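Ferulic acid decarboxylase 1 (Candida dubliniensis, PDB 4ZAD) probably catalyses, with prenylated FMN and manganese, the reversible decarboxylation of ferulic, p-coumaric and cinnamic acids to their vinyl derivatives. Local coordinates at residues 160-165 with 263-268; 385-390 with 441-446; 412-417 with 426-431. All blocks are in the same frame, centred on the assembly; numbering follows the deposited sequence.

Contact 1. Residues 160-165 with 263-268; sequences YGMWVL and EVPADC
Met162 and Pro265 reach toward each other tip to tip, and this is the tight part of the contact. The thioether chain runs out extended, with CG anti to the backbone N (chi1 178°), and then bends at chi3 (85°), which sets the terminal methyl against the proline ring. Met162 CE lies 3.6 Å from Pro265 CG and almost as near to Pro265 CD, 3.7 Å away, so the methyl covers one edge of the ring. Two residues on, the fit is looser. Val164 CG2 meets Val264 CG1 at 4.3 Å, while Val164 CG1 rests 3.9 Å from the backbone O of Glu263. The Glu263 side chain leads away from this apolar strip and is partly exposed, marking the more open end.

The strand segments run nearly antiparallel (157°) but stay 8.5 Å apart, too far to pair through their backbones. Each pairs elsewhere: Met162 and Val164 bond through the backbone to Cys219 and Ala217, and Val264 to Val255. Met162 also packs on Trp175, a prenylated-FMN-binding residue, with its own side chain about 9 Å from the cofactor at the nearest atoms. The chemistry between side chains is therefore wholly apolar: it packs a strand of a three-stranded sheet against the large antiparallel sheet of the FMN-binding middle region, close behind Trp175 of the flavin site.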
loop_
_atom_site.group_PDB
_atom_site.type_symbol
_atom_site.label_atom_id
_atom_site.label_comp_id
_atom_site.label_asym_id
_atom_site.label_seq_id
_atom_site.Cartn_x
_atom_site.Cartn_y
_atom_site.Cartn_z
ATOM N N TYR A 160 -26.386 -6.114 -9.149
ATOM C CA TYR A 160 -26.260 -7.144 -8.117
ATOM C C TYR A 160 -27.387 -8.163 -8.165
ATOM O O TYR A 160 -27.816 -8.723 -7.140
ATOM C CB TYR A 160 -26.153 -6.495 -6.723
ATOM C CG TYR A 160 -25.384 -7.308 -5.678
ATOM C CD1 TYR A 160 -24.013 -7.278 -5.624
ATOM C CD2 TYR A 160 -26.055 -8.085 -4.718
ATOM C CE1 TYR A 160 -23.315 -8.018 -4.643
ATOM C CE2 TYR A 160 -25.375 -8.798 -3.742
ATOM C CZ TYR A 160 -24.003 -8.755 -3.714
ATOM O OH TYR A 160 -23.315 -9.446 -2.763
ATOM N N GLY A 161 -27.851 -8.420 -9.376
ATOM C CA GLY A 161 -28.770 -9.486 -9.636
ATOM C C GLY A 161 -28.049 -10.424 -10.557
ATOM O O GLY A 161 -26.896 -10.157 -10.951
ATOM N N MET A 162 -28.772 -11.473 -10.961
ATOM C CA MET A 162 -28.177 -12.685 -11.531
ATOM C C MET A 162 -28.783 -13.009 -12.878
ATOM O O MET A 162 -29.990 -13.069 -13.000
ATOM C CB MET A 162 -28.475 -13.814 -10.559
ATOM C CG MET A 162 -28.021 -15.180 -10.927
ATOM S SD MET A 162 -28.412 -16.338 -9.568
ATOM C CE MET A 162 -30.111 -16.804 -9.903
ATOM N N TRP A 163 -27.942 -13.233 -13.885
ATOM C CA TRP A 163 -28.438 -13.591 -15.214
ATOM C C TRP A 163 -28.449 -15.075 -15.218
ATOM O O TRP A 163 -27.458 -15.685 -14.826
ATOM C CB TRP A 163 -27.516 -13.136 -16.352
ATOM C CG TRP A 163 -27.314 -11.671 -16.508
ATOM C CD1 TRP A 163 -26.243 -10.956 -16.111
ATOM C CD2 TRP A 163 -28.204 -10.750 -17.132
ATOM N NE1 TRP A 163 -26.411 -9.633 -16.426
ATOM C CE2 TRP A 163 -27.616 -9.486 -17.057
ATOM C CE3 TRP A 163 -29.461 -10.869 -17.706
ATOM C CZ2 TRP A 163 -28.220 -8.356 -17.572
ATOM C CZ3 TRP A 163 -30.070 -9.738 -18.195
ATOM C CH2 TRP A 163 -29.449 -8.502 -18.130
ATOM N N VAL A 164 -29.575 -15.630 -15.671
ATOM C CA VAL A 164 -29.754 -17.043 -15.844
ATOM C C VAL A 164 -29.841 -17.274 -17.329
ATOM O O VAL A 164 -30.789 -16.792 -17.963
ATOM C CB VAL A 164 -31.076 -17.488 -15.180
ATOM C CG1 VAL A 164 -31.317 -19.019 -15.358
ATOM C CG2 VAL A 164 -31.118 -17.042 -13.706
ATOM N N LEU A 165 -28.840 -17.959 -17.890
ATOM C CA LEU A 165 -28.824 -18.351 -19.298
ATOM C C LEU A 165 -28.548 -19.834 -19.330
ATOM O O LEU A 165 -27.776 -20.332 -18.520
ATOM C CB LEU A 165 -27.743 -17.583 -20.084
ATOM C CG LEU A 165 -28.083 -16.265 -20.840
ATOM C CD1 LEU A 165 -29.239 -15.481 -20.222
ATOM C CD2 LEU A 165 -26.886 -15.321 -20.938
ATOM N N GLU A 263 -35.487 -21.872 -14.954
ATOM C CA GLU A 263 -35.789 -21.957 -13.528
ATOM C C GLU A 263 -35.028 -20.903 -12.782
ATOM O O GLU A 263 -33.833 -20.759 -12.953
ATOM C CB GLU A 263 -35.373 -23.314 -12.969
ATOM C CG GLU A 263 -36.304 -24.401 -13.413
ATOM C CD GLU A 263 -35.813 -25.781 -13.079
ATOM O OE1 GLU A 263 -34.591 -25.937 -12.762
ATOM O OE2 GLU A 263 -36.672 -26.702 -13.156
ATOM N N VAL A 264 -35.716 -20.218 -11.900
ATOM C CA VAL A 264 -35.107 -19.187 -11.111
ATOM C C VAL A 264 -35.392 -19.441 -9.637
ATOM O O VAL A 264 -36.299 -20.176 -9.318
ATOM C CB VAL A 264 -35.651 -17.859 -11.560
ATOM C CG1 VAL A 264 -35.280 -17.644 -13.035
ATOM C CG2 VAL A 264 -37.165 -17.795 -11.342
ATOM N N PRO A 265 -34.586 -18.866 -8.731
ATOM C CA PRO A 265 -34.800 -19.193 -7.321
ATOM C C PRO A 265 -36.178 -18.769 -6.806
ATOM O O PRO A 265 -36.642 -17.676 -7.108
ATOM C CB PRO A 265 -33.696 -18.415 -6.594
ATOM C CG PRO A 265 -32.700 -17.988 -7.631
ATOM C CD PRO A 265 -33.444 -17.946 -8.939
ATOM N N ALA A 266 -36.820 -19.642 -6.032
ATOM C CA ALA A 266 -38.089 -19.332 -5.359
ATOM C C ALA A 266 -38.062 -18.008 -4.619
ATOM O O ALA A 266 -39.023 -17.257 -4.680
ATOM C CB ALA A 266 -38.463 -20.451 -4.391
ATOM N N ASP A 267 -36.964 -17.721 -3.928
ATOM C CA ASP A 267 -36.847 -16.490 -3.131
ATOM C C ASP A 267 -36.008 -15.449 -3.853
ATOM O O ASP A 267 -34.774 -15.395 -3.719
ATOM C CB ASP A 267 -36.243 -16.771 -1.743
ATOM C CG ASP A 267 -37.101 -17.719 -0.909
ATOM O OD1 ASP A 267 -38.122 -17.243 -0.353
ATOM O OD2 ASP A 267 -36.743 -18.924 -0.815
ATOM N N CYS A 268 -36.685 -14.642 -4.652
ATOM C CA CYS A 268 -36.062 -13.470 -5.237
ATOM C C CYS A 268 -36.962 -12.323 -4.851
ATOM O O CYS A 268 -38.085 -12.552 -4.387
ATOM C CB CYS A 268 -35.960 -13.570 -6.754
ATOM S SG CYS A 268 -35.021 -14.936 -7.356
#

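Contact 2. Residues 385-390 with 441-446; sequences NAKELS and DQLYFD
Leu443 leaves its strand with CG anti to the backbone N (chi1 -178°), which carries both its methyls to helix 386-399, while Ser390 turns OG to lie beside its own backbone N and leaves CB to meet the leucine. Leu443 CD2 sits 3.8 Å from Ser390 CB and equally close to the carbonyl carbon of that residue. The other methyl, CD1, touches Lys387 CD at 3.9 Å; here the bent aliphatic chain of the lysine crosses the leucine at a slant on the solvent-exposed side. Ser390 OG is spent within the helix, donating to Ala386 O at 2.7 Å from the opposite face of that carbonyl to the Ser390 backbone N-H. Phe445 brings its ring edge to the helix backbone, with CZ 3.7 Å from Ser390 O. Asn385 caps the helix start, its OD1 accepting from Glu388 N in a straight bond (169°). Gln442 points away and packs on Val439 of the second subunit.

Strand 442-445 is an outermost strand of the chain's five-stranded mixed sheet. The first turn of the helix, 386-390, runs at 38° to it and packs over this edge on one face, with Ser390 also touching Val472 and Thr474 of the adjoining strand 470-475.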
loop_
_atom_site.group_PDB
_atom_site.type_symbol
_atom_site.label_atom_id
_atom_site.label_comp_id
_atom_site.label_asym_id
_atom_site.label_seq_id
_atom_site.Cartn_x
_atom_site.Cartn_y
_atom_site.Cartn_z
ATOM N N ASN A 385 14.315 -22.384 -9.399
ATOM C CA ASN A 385 14.761 -20.993 -9.309
ATOM C C ASN A 385 13.641 -19.969 -9.655
ATOM O O ASN A 385 12.540 -20.337 -10.054
ATOM C CB ASN A 385 16.038 -20.782 -10.144
ATOM C CG ASN A 385 15.809 -20.891 -11.629
ATOM O OD1 ASN A 385 14.731 -20.635 -12.121
ATOM N ND2 ASN A 385 16.859 -21.225 -12.365
ATOM N N ALA A 386 13.914 -18.693 -9.480
ATOM C CA ALA A 386 12.913 -17.676 -9.763
ATOM C C ALA A 386 12.267 -17.757 -11.187
ATOM O O ALA A 386 11.047 -17.794 -11.310
ATOM C CB ALA A 386 13.521 -16.280 -9.507
ATOM N N LYS A 387 13.075 -17.785 -12.243
ATOM C CA LYS A 387 12.543 -17.791 -13.609
ATOM C C LYS A 387 11.683 -19.009 -13.864
ATOM O O LYS A 387 10.602 -18.900 -14.409
ATOM C CB LYS A 387 13.642 -17.721 -14.693
ATOM C CG LYS A 387 14.329 -16.371 -14.869
ATOM C CD LYS A 387 13.476 -15.356 -15.646
ATOM C CE LYS A 387 14.275 -14.093 -16.018
ATOM N NZ LYS A 387 14.632 -13.181 -14.864
ATOM N N GLU A 388 12.169 -20.175 -13.479
ATOM C CA GLU A 388 11.444 -21.401 -13.767
ATOM C C GLU A 388 10.142 -21.548 -12.953
ATOM O O GLU A 388 9.130 -22.040 -13.490
ATOM C CB GLU A 388 12.377 -22.602 -13.625
ATOM C CG GLU A 388 13.290 -22.754 -14.909
ATOM C CD GLU A 388 14.754 -23.098 -14.594
ATOM O OE1 GLU A 388 15.668 -22.305 -14.990
ATOM O OE2 GLU A 388 14.962 -24.159 -13.949
ATOM N N LEU A 389 10.140 -21.102 -11.693
ATOM C CA LEU A 389 8.899 -21.113 -10.945
ATOM C C LEU A 389 7.934 -20.083 -11.541
ATOM O O LEU A 389 6.746 -20.326 -11.620
ATOM C CB LEU A 389 9.133 -20.908 -9.449
ATOM C CG LEU A 389 7.908 -20.842 -8.541
ATOM C CD1 LEU A 389 7.086 -22.068 -8.634
ATOM C CD2 LEU A 389 8.382 -20.675 -7.132
ATOM N N SER A 390 8.454 -18.964 -12.009
ATOM C CA SER A 390 7.613 -17.930 -12.582
ATOM C C SER A 390 7.031 -18.310 -13.925
ATOM O O SER A 390 5.926 -17.908 -14.256
ATOM C CB SER A 390 8.386 -16.631 -12.727
ATOM O OG SER A 390 8.839 -16.246 -11.465
ATOM N N ASP A 441 13.252 -8.894 -11.840
ATOM C CA ASP A 441 12.556 -10.014 -11.215
ATOM C C ASP A 441 11.051 -9.991 -11.599
ATOM O O ASP A 441 10.199 -10.448 -10.848
ATOM C CB ASP A 441 12.795 -9.997 -9.688
ATOM C CG ASP A 441 14.324 -10.177 -9.292
ATOM O OD1 ASP A 441 15.160 -10.546 -10.141
ATOM O OD2 ASP A 441 14.695 -9.956 -8.108
ATOM N N GLN A 442 10.730 -9.467 -12.780
ATOM C CA GLN A 442 9.378 -9.514 -13.299
ATOM C C GLN A 442 9.436 -10.241 -14.635
ATOM O O GLN A 442 10.047 -9.758 -15.613
ATOM C CB GLN A 442 8.787 -8.110 -13.479
ATOM C CG GLN A 442 8.841 -7.254 -12.234
ATOM C CD GLN A 442 8.316 -5.813 -12.441
ATOM O OE1 GLN A 442 9.081 -4.844 -12.459
ATOM N NE2 GLN A 442 7.007 -5.686 -12.571
ATOM N N LEU A 443 8.794 -11.402 -14.698
ATOM C CA LEU A 443 8.808 -12.178 -15.945
ATOM C C LEU A 443 7.590 -11.765 -16.766
ATOM O O LEU A 443 6.486 -11.996 -16.332
ATOM C CB LEU A 443 8.792 -13.673 -15.640
ATOM C CG LEU A 443 8.861 -14.556 -16.880
ATOM C CD1 LEU A 443 10.164 -14.379 -17.542
ATOM C CD2 LEU A 443 8.648 -16.013 -16.510
ATOM N N TYR A 444 7.806 -11.143 -17.926
ATOM C CA TYR A 444 6.727 -10.634 -18.756
ATOM C C TYR A 444 6.223 -11.665 -19.754
ATOM O O TYR A 444 6.992 -12.197 -20.542
ATOM C CB TYR A 444 7.196 -9.391 -19.503
ATOM C CG TYR A 444 6.151 -8.720 -20.354
ATOM C CD1 TYR A 444 5.171 -7.942 -19.786
ATOM C CD2 TYR A 444 6.170 -8.847 -21.737
ATOM C CE1 TYR A 444 4.200 -7.315 -20.563
ATOM C CE2 TYR A 444 5.178 -8.236 -22.550
ATOM C CZ TYR A 444 4.202 -7.471 -21.948
ATOM O OH TYR A 444 3.271 -6.836 -22.722
ATOM N N PHE A 445 4.911 -11.910 -19.714
ATOM C CA PHE A 445 4.190 -12.721 -20.691
ATOM C C PHE A 445 3.504 -11.854 -21.732
ATOM O O PHE A 445 2.498 -11.222 -21.441
ATOM C CB PHE A 445 3.129 -13.544 -19.990
ATOM C CG PHE A 445 3.680 -14.580 -19.090
ATOM C CD1 PHE A 445 4.291 -14.229 -17.919
ATOM C CD2 PHE A 445 3.578 -15.924 -19.421
ATOM C CE1 PHE A 445 4.810 -15.200 -17.087
ATOM C CE2 PHE A 445 4.081 -16.911 -18.592
ATOM C CZ PHE A 445 4.705 -16.551 -17.433
ATOM N N ASP A 446 4.027 -11.842 -22.953
ATOM C CA ASP A 446 3.461 -11.005 -23.988
ATOM C C ASP A 446 2.298 -11.645 -24.726
ATOM O O ASP A 446 1.447 -10.944 -25.271
ATOM C CB ASP A 446 4.519 -10.574 -25.000
ATOM C CG ASP A 446 3.968 -9.512 -26.020
ATOM O OD1 ASP A 446 3.797 -8.272 -25.662
ATOM O OD2 ASP A 446 3.724 -9.968 -27.181
#

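Contact 3. Residues 412-417 with 426-431; sequences EIILVG and KQLIWA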
loop_
_atom_site.group_PDB
_atom_site.type_symbol
_atom_site.label_atom_id
_atom_site.label_comp_id
_atom_site.label_asym_id
_atom_site.label_seq_id
_atom_site.Cartn_x
_atom_site.Cartn_y
_atom_site.Cartn_z
ATOM N N GLU A 412 -0.641 -8.900 -12.406
ATOM C CA GLU A 412 0.643 -9.092 -11.761
ATOM C C GLU A 412 0.486 -10.138 -10.666
ATOM O O GLU A 412 -0.430 -10.070 -9.848
ATOM C CB GLU A 412 1.156 -7.769 -11.211
ATOM C CG GLU A 412 2.509 -7.867 -10.532
ATOM C CD GLU A 412 3.365 -6.624 -10.678
ATOM O OE1 GLU A 412 2.889 -5.613 -11.234
ATOM O OE2 GLU A 412 4.525 -6.669 -10.241
ATOM N N ILE A 413 1.347 -11.146 -10.697
ATOM C CA ILE A 413 1.278 -12.244 -9.753
ATOM C C ILE A 413 2.529 -12.067 -8.927
ATOM O O ILE A 413 3.587 -11.781 -9.486
ATOM C CB ILE A 413 1.329 -13.607 -10.411
ATOM C CG1 ILE A 413 0.328 -13.697 -11.578
ATOM C CG2 ILE A 413 1.102 -14.698 -9.349
ATOM C CD1 ILE A 413 -1.161 -13.557 -11.185
ATOM N N ILE A 414 2.394 -12.201 -7.611
ATOM C CA ILE A 414 3.431 -11.804 -6.706
ATOM C C ILE A 414 3.819 -12.973 -5.841
ATOM O O ILE A 414 3.047 -13.435 -5.056
ATOM C CB ILE A 414 2.948 -10.687 -5.862
ATOM C CG1 ILE A 414 2.771 -9.434 -6.746
ATOM C CG2 ILE A 414 3.935 -10.427 -4.754
ATOM C CD1 ILE A 414 2.314 -8.233 -5.997
ATOM N N LEU A 415 4.996 -13.524 -6.049
ATOM C CA LEU A 415 5.375 -14.723 -5.333
ATOM C C LEU A 415 6.144 -14.275 -4.099
ATOM O O LEU A 415 7.095 -13.527 -4.218
ATOM C CB LEU A 415 6.214 -15.610 -6.214
ATOM C CG LEU A 415 5.570 -16.012 -7.558
ATOM C CD1 LEU A 415 6.629 -16.790 -8.446
ATOM C CD2 LEU A 415 4.312 -16.804 -7.437
ATOM N N VAL A 416 5.692 -14.703 -2.926
ATOM C CA VAL A 416 6.312 -14.322 -1.692
ATOM C C VAL A 416 6.440 -15.513 -0.742
ATOM O O VAL A 416 5.667 -16.460 -0.810
ATOM C CB VAL A 416 5.543 -13.165 -1.028
ATOM C CG1 VAL A 416 4.112 -13.578 -0.621
ATOM C CG2 VAL A 416 6.338 -12.670 0.152
ATOM N N GLY A 417 7.434 -15.470 0.133
ATOM C CA GLY A 417 7.651 -16.532 1.107
ATOM C C GLY A 417 6.668 -16.442 2.249
ATOM O O GLY A 417 5.913 -15.473 2.366
ATOM N N LYS A 426 -0.047 -4.241 4.738
ATOM C CA LYS A 426 1.219 -3.735 5.315
ATOM C C LYS A 426 2.336 -4.731 5.140
ATOM O O LYS A 426 3.467 -4.365 4.874
ATOM C CB LYS A 426 1.095 -3.456 6.843
ATOM C CG LYS A 426 0.157 -2.270 7.270
ATOM C CD LYS A 426 0.117 -2.076 8.832
ATOM C CE LYS A 426 1.449 -1.519 9.427
ATOM N NZ LYS A 426 1.415 -1.418 10.932
ATOM N N GLN A 427 2.020 -6.002 5.337
ATOM C CA GLN A 427 3.017 -7.056 5.128
ATOM C C GLN A 427 3.259 -7.261 3.621
ATOM O O GLN A 427 4.418 -7.294 3.194
ATOM C CB GLN A 427 2.643 -8.364 5.849
ATOM C CG GLN A 427 2.597 -8.209 7.371
ATOM C CD GLN A 427 2.254 -9.518 8.113
ATOM O OE1 GLN A 427 2.926 -10.543 7.943
ATOM N NE2 GLN A 427 1.209 -9.470 8.948
ATOM N N LEU A 428 2.202 -7.339 2.811
ATOM C CA LEU A 428 2.414 -7.532 1.347
ATOM C C LEU A 428 3.247 -6.398 0.700
ATOM O O LEU A 428 4.249 -6.671 0.009
ATOM C CB LEU A 428 1.101 -7.735 0.583
ATOM C CG LEU A 428 1.272 -8.103 -0.915
ATOM C CD1 LEU A 428 1.928 -9.405 -1.078
ATOM C CD2 LEU A 428 -0.060 -8.153 -1.636
ATOM N N ILE A 429 2.896 -5.137 0.977
ATOM C CA ILE A 429 3.633 -4.025 0.381
ATOM C C ILE A 429 5.079 -3.937 0.871
ATOM O O ILE A 429 5.931 -3.534 0.134
ATOM C CB ILE A 429 2.928 -2.666 0.547
ATOM C CG1 ILE A 429 3.559 -1.622 -0.378
ATOM C CG2 ILE A 429 3.068 -2.150 2.009
ATOM C CD1 ILE A 429 3.719 -1.998 -1.794
ATOM N N TRP A 430 5.366 -4.304 2.105
ATOM C CA TRP A 430 6.757 -4.386 2.550
ATOM C C TRP A 430 7.513 -5.375 1.678
ATOM O O TRP A 430 8.542 -5.086 1.122
ATOM C CB TRP A 430 6.812 -4.825 4.011
ATOM C CG TRP A 430 8.147 -5.113 4.549
ATOM C CD1 TRP A 430 9.220 -4.313 4.495
ATOM C CD2 TRP A 430 8.557 -6.290 5.262
ATOM N NE1 TRP A 430 10.300 -4.915 5.103
ATOM C CE2 TRP A 430 9.908 -6.124 5.596
ATOM C CE3 TRP A 430 7.913 -7.467 5.638
ATOM C CZ2 TRP A 430 10.622 -7.070 6.302
ATOM C CZ3 TRP A 430 8.633 -8.432 6.349
ATOM C CH2 TRP A 430 9.955 -8.218 6.683
ATOM N N ALA A 431 6.949 -6.550 1.530
ATOM C CA ALA A 431 7.611 -7.600 0.804
ATOM C C ALA A 431 7.773 -7.234 -0.665
ATOM O O ALA A 431 8.730 -7.651 -1.307
ATOM C CB ALA A 431 6.831 -8.892 0.977
#
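Leu428 brings CD1 to Ile414 CG2, and Val416 meets Ala431; Leu428, Val416 and Ile414 bury the most surface. Leu428 leaves the helix at a tangent to strand 412-417, but the chain swings round: with CG anti to the backbone N (chi1 -173°), its methyl end comes up to the strand. CD1 is the atom that makes the touch, 4.3 Å from Ile414 CG2. Val416 CG1 is its next neighbour on the strand, 4.7 Å from the same Leu428 CD1, so the leucine methyl settles between two side chains that lie two residues apart on one strand face. The fit is easy rather than tight.

Val416 makes the closer approach with its other branch. Its chi1 of 64° holds CG2 anti to the backbone N, and this methyl meets Ala431 CB at 3.9 Å. Because the alanine is short, the backbones can come near each other at this point, with Val416 CA 7.3 Å from Ala431 CA. One helical turn, from Leu428 to Ala431, thus spans the two inward residues of the strand. All four side chains are buried and none is polar. Around them, Trp369 and Cys475 flank Ile414, Ile422 adds to Val416, and Pro362 lies against Leu428.

Ile413 and Leu415, the alternate residues, point to the other face of the sheet, where they pack on helix 386-399. Helix 425-434 also meets the second subunit, Trp430 stacking on Tyr293 of that chain. A central mixed sheet with a helix on each face is the layout of a three-layer alpha/beta/alpha sandwich.

Contacts 2 and 3 belong to one sheet of the C-terminal region, their centres 15 Å apart, with helices 386-399 and 425-434 covering opposite faces. They touch directly: Gln442 NE2 packs on Glu412 OE2 at 3.5 Å. Contact 1 lies on the other side of the chain's centre, about 42 Å from contact 2 and 38 Å from contact 3, centre to centre, in the FMN-binding middle region. Contacts 1 and 3 are buried and joined by apolar side chains, one sheet to sheet, the other strand to helix. Contact 2 is partly buried and more mixed, with a lysine stem, a serine and an aromatic edge beside a backbone oxygen. Contacts 2 and 3 both reach the second subunit; contact 1 does not.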